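Local structure of catabolite activation-like protein (Xanthomonas campestris pv. campestris, 3IWZ) at residues D44-G49 and R98-R103. The protein acts as a homodimeric, CRP-like global transcription factor that binds DNA to control virulence genes and apparently loses that ability when it binds cyclic di-GMP. Residues are numbered along the deposited sequence; the frame is centred on the assembly and turned at random.
Sequences DVFRPG and REVILR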
loop_
_atom_site.group_PDB
_atom_site.type_symbol
_atom_site.label_atom_id
_atom_site.label_comp_id
_atom_site.label_asym_id
_atom_site.label_seq_id
_atom_site.Cartn_x
_atom_site.Cartn_y
_atom_site.Cartn_z
ATOM N N ASP D 44 -8.957 2.095 20.088
ATOM C CA ASP D 44 -7.848 1.625 19.274
ATOM C C ASP D 44 -7.682 0.125 19.576
ATOM O O ASP D 44 -7.107 -0.244 20.594
ATOM C CB ASP D 44 -6.569 2.404 19.627
ATOM C CG ASP D 44 -6.551 3.815 19.029
ATOM O OD1 ASP D 44 -7.537 4.229 18.387
ATOM O OD2 ASP D 44 -5.537 4.521 19.198
ATOM N N VAL D 45 -8.196 -0.735 18.701
ATOM C CA VAL D 45 -8.111 -2.182 18.909
ATOM C C VAL D 45 -6.682 -2.696 19.100
ATOM O O VAL D 45 -6.466 -3.679 19.807
ATOM C CB VAL D 45 -8.780 -2.960 17.761
ATOM C CG1 VAL D 45 -8.865 -4.442 18.130
ATOM C CG2 VAL D 45 -10.170 -2.394 17.482
ATOM N N PHE D 46 -5.717 -2.055 18.444
ATOM C CA PHE D 46 -4.302 -2.386 18.603
ATOM C C PHE D 46 -3.442 -1.271 18.011
ATOM O O PHE D 46 -3.821 -0.631 17.018
ATOM C CB PHE D 46 -3.934 -3.778 18.021
ATOM C CG PHE D 46 -4.020 -3.891 16.524
ATOM C CD1 PHE D 46 -3.227 -3.106 15.698
ATOM C CD2 PHE D 46 -4.873 -4.816 15.944
ATOM C CE1 PHE D 46 -3.282 -3.238 14.320
ATOM C CE2 PHE D 46 -4.935 -4.956 14.563
ATOM C CZ PHE D 46 -4.139 -4.166 13.750
ATOM N N ARG D 47 -2.298 -1.025 18.646
ATOM C CA ARG D 47 -1.387 0.032 18.227
ATOM C C ARG D 47 -0.024 -0.547 17.837
ATOM O O ARG D 47 0.306 -1.680 18.194
ATOM C CB ARG D 47 -1.242 1.039 19.371
ATOM C CG ARG D 47 -2.560 1.297 20.096
ATOM C CD ARG D 47 -2.536 2.520 20.999
ATOM N NE ARG D 47 -2.528 3.754 20.224
ATOM C CZ ARG D 47 -1.433 4.446 19.941
ATOM N NH1 ARG D 47 -0.252 4.028 20.379
ATOM N NH2 ARG D 47 -1.519 5.543 19.206
ATOM N N PRO D 48 0.785 0.219 17.087
ATOM C CA PRO D 48 2.090 -0.336 16.712
ATOM C C PRO D 48 2.811 -0.815 17.962
ATOM O O PRO D 48 2.862 -0.095 18.958
ATOM C CB PRO D 48 2.794 0.850 16.050
ATOM C CG PRO D 48 1.665 1.619 15.458
ATOM C CD PRO D 48 0.619 1.581 16.549
ATOM N N GLY D 49 3.335 -2.035 17.916
ATOM C CA GLY D 49 4.058 -2.572 19.056
ATOM C C GLY D 49 3.390 -3.772 19.695
ATOM O O GLY D 49 4.060 -4.656 20.231
ATOM N N ARG D 98 2.617 -5.250 15.568
ATOM C CA ARG D 98 1.764 -4.528 14.629
ATOM C C ARG D 98 2.563 -3.349 14.101
ATOM O O ARG D 98 3.507 -2.895 14.747
ATOM C CB ARG D 98 0.521 -3.977 15.333
ATOM C CG ARG D 98 -0.410 -5.007 15.944
ATOM C CD ARG D 98 -1.042 -5.899 14.915
ATOM N NE ARG D 98 -1.994 -6.803 15.538
ATOM C CZ ARG D 98 -2.589 -7.820 14.923
ATOM N NH1 ARG D 98 -2.334 -8.067 13.639
ATOM N NH2 ARG D 98 -3.427 -8.606 15.602
ATOM N N GLU D 99 2.180 -2.842 12.937
ATOM C CA GLU D 99 2.872 -1.701 12.360
ATOM C C GLU D 99 1.932 -0.497 12.235
ATOM O O GLU D 99 2.361 0.607 11.915
ATOM C CB GLU D 99 3.444 -2.063 10.985
ATOM C CG GLU D 99 4.829 -1.460 10.747
ATOM C CD GLU D 99 5.877 -2.100 11.628
ATOM O OE1 GLU D 99 6.665 -1.363 12.248
ATOM O OE2 GLU D 99 5.913 -3.344 11.701
ATOM N N VAL D 100 0.649 -0.706 12.501
ATOM C CA VAL D 100 -0.314 0.384 12.395
ATOM C C VAL D 100 -1.351 0.330 13.511
ATOM O O VAL D 100 -1.407 -0.634 14.280
ATOM C CB VAL D 100 -1.089 0.326 11.052
ATOM C CG1 VAL D 100 -0.125 0.292 9.887
ATOM C CG2 VAL D 100 -1.996 -0.895 11.025
ATOM N N ILE D 101 -2.175 1.372 13.563
ATOM C CA ILE D 101 -3.264 1.492 14.524
ATOM C C ILE D 101 -4.570 1.070 13.865
ATOM O O ILE D 101 -4.858 1.474 12.736
ATOM C CB ILE D 101 -3.506 2.945 14.974
ATOM C CG1 ILE D 101 -2.246 3.553 15.583
ATOM C CG2 ILE D 101 -4.644 2.976 15.983
ATOM C CD1 ILE D 101 -2.447 4.996 16.069
ATOM N N LEU D 102 -5.349 0.261 14.581
ATOM C CA LEU D 102 -6.666 -0.185 14.138
ATOM C C LEU D 102 -7.624 0.489 15.121
ATOM O O LEU D 102 -7.692 0.114 16.296
ATOM C CB LEU D 102 -6.809 -1.701 14.242
ATOM C CG LEU D 102 -8.222 -2.236 13.996
ATOM C CD1 LEU D 102 -8.644 -1.942 12.557
ATOM C CD2 LEU D 102 -8.266 -3.733 14.274
ATOM N N ARG D 103 -8.360 1.480 14.636
ATOM C CA ARG D 103 -9.263 2.256 15.476
ATOM C C ARG D 103 -10.715 2.240 14.998
ATOM O O ARG D 103 -11.003 2.546 13.839
ATOM C CB ARG D 103 -8.716 3.688 15.535
ATOM C CG ARG D 103 -9.605 4.759 16.126
ATOM C CD ARG D 103 -8.907 6.115 15.997
ATOM N NE ARG D 103 -7.651 6.157 16.750
ATOM C CZ ARG D 103 -6.719 7.098 16.613
ATOM N NH1 ARG D 103 -6.880 8.092 15.744
ATOM N NH2 ARG D 103 -5.623 7.048 17.352
#
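Asp-44 and Arg-103 face each other as an antiparallel, non-hydrogen-bonded pair, their CA atoms 4.1 Å apart, where 44-46, one of the two outermost strands of its sheet within the chain, meets strand 101-104 in the beta roll of the cyclic nucleotide-binding domain. The chain turns a corner at Val-45, yet beyond it Leu-102 N still donates to Phe-46 O (3.0 Å, 164°). Farther along, Gly-49 N donates to Arg-98 O at 3.3 Å, so the two segments remain joined after regular strand pairing has ended.

On one face of the sheet, Asp-44 and Arg-103 run side by side, pointing the same way. Arg-103 grips the carboxylate side-on: NE reaches OD1 and NH2 reaches OD2 of Asp-44, the latter at 3.1 Å, both on syn lone pairs and essentially in the guanidinium plane. Arg-47 NE adds a longer bond to the anti lone pair of Asp-44 OD2, making a three-residue salt-bridge network; Arg-103 NH2 also pairs with Glu-74. Ile-101 CD1 packs against Arg-47 NH2, and Ile-101 CG1 meets Pro-48 CD at 3.6 Å.

The other face carries a layered stack. With chi1 at 68°, Phe-46 CG sits between the backbone N and carbonyl carbon, and the ring lies sandwiched. Leu-102 CB covers the centre of one side, while the Arg-98 guanidinium lies flat on the opposite side, planes 14° apart, a cation-pi contact with CZ 4.1 Å from the ring centroid. Thr-54 O accepts from Arg-98 NH2, which helps fix the guanidinium's orientation. At the ring's edge, in its plane, Val-100 O lies 3.2 Å from Phe-46 CE1.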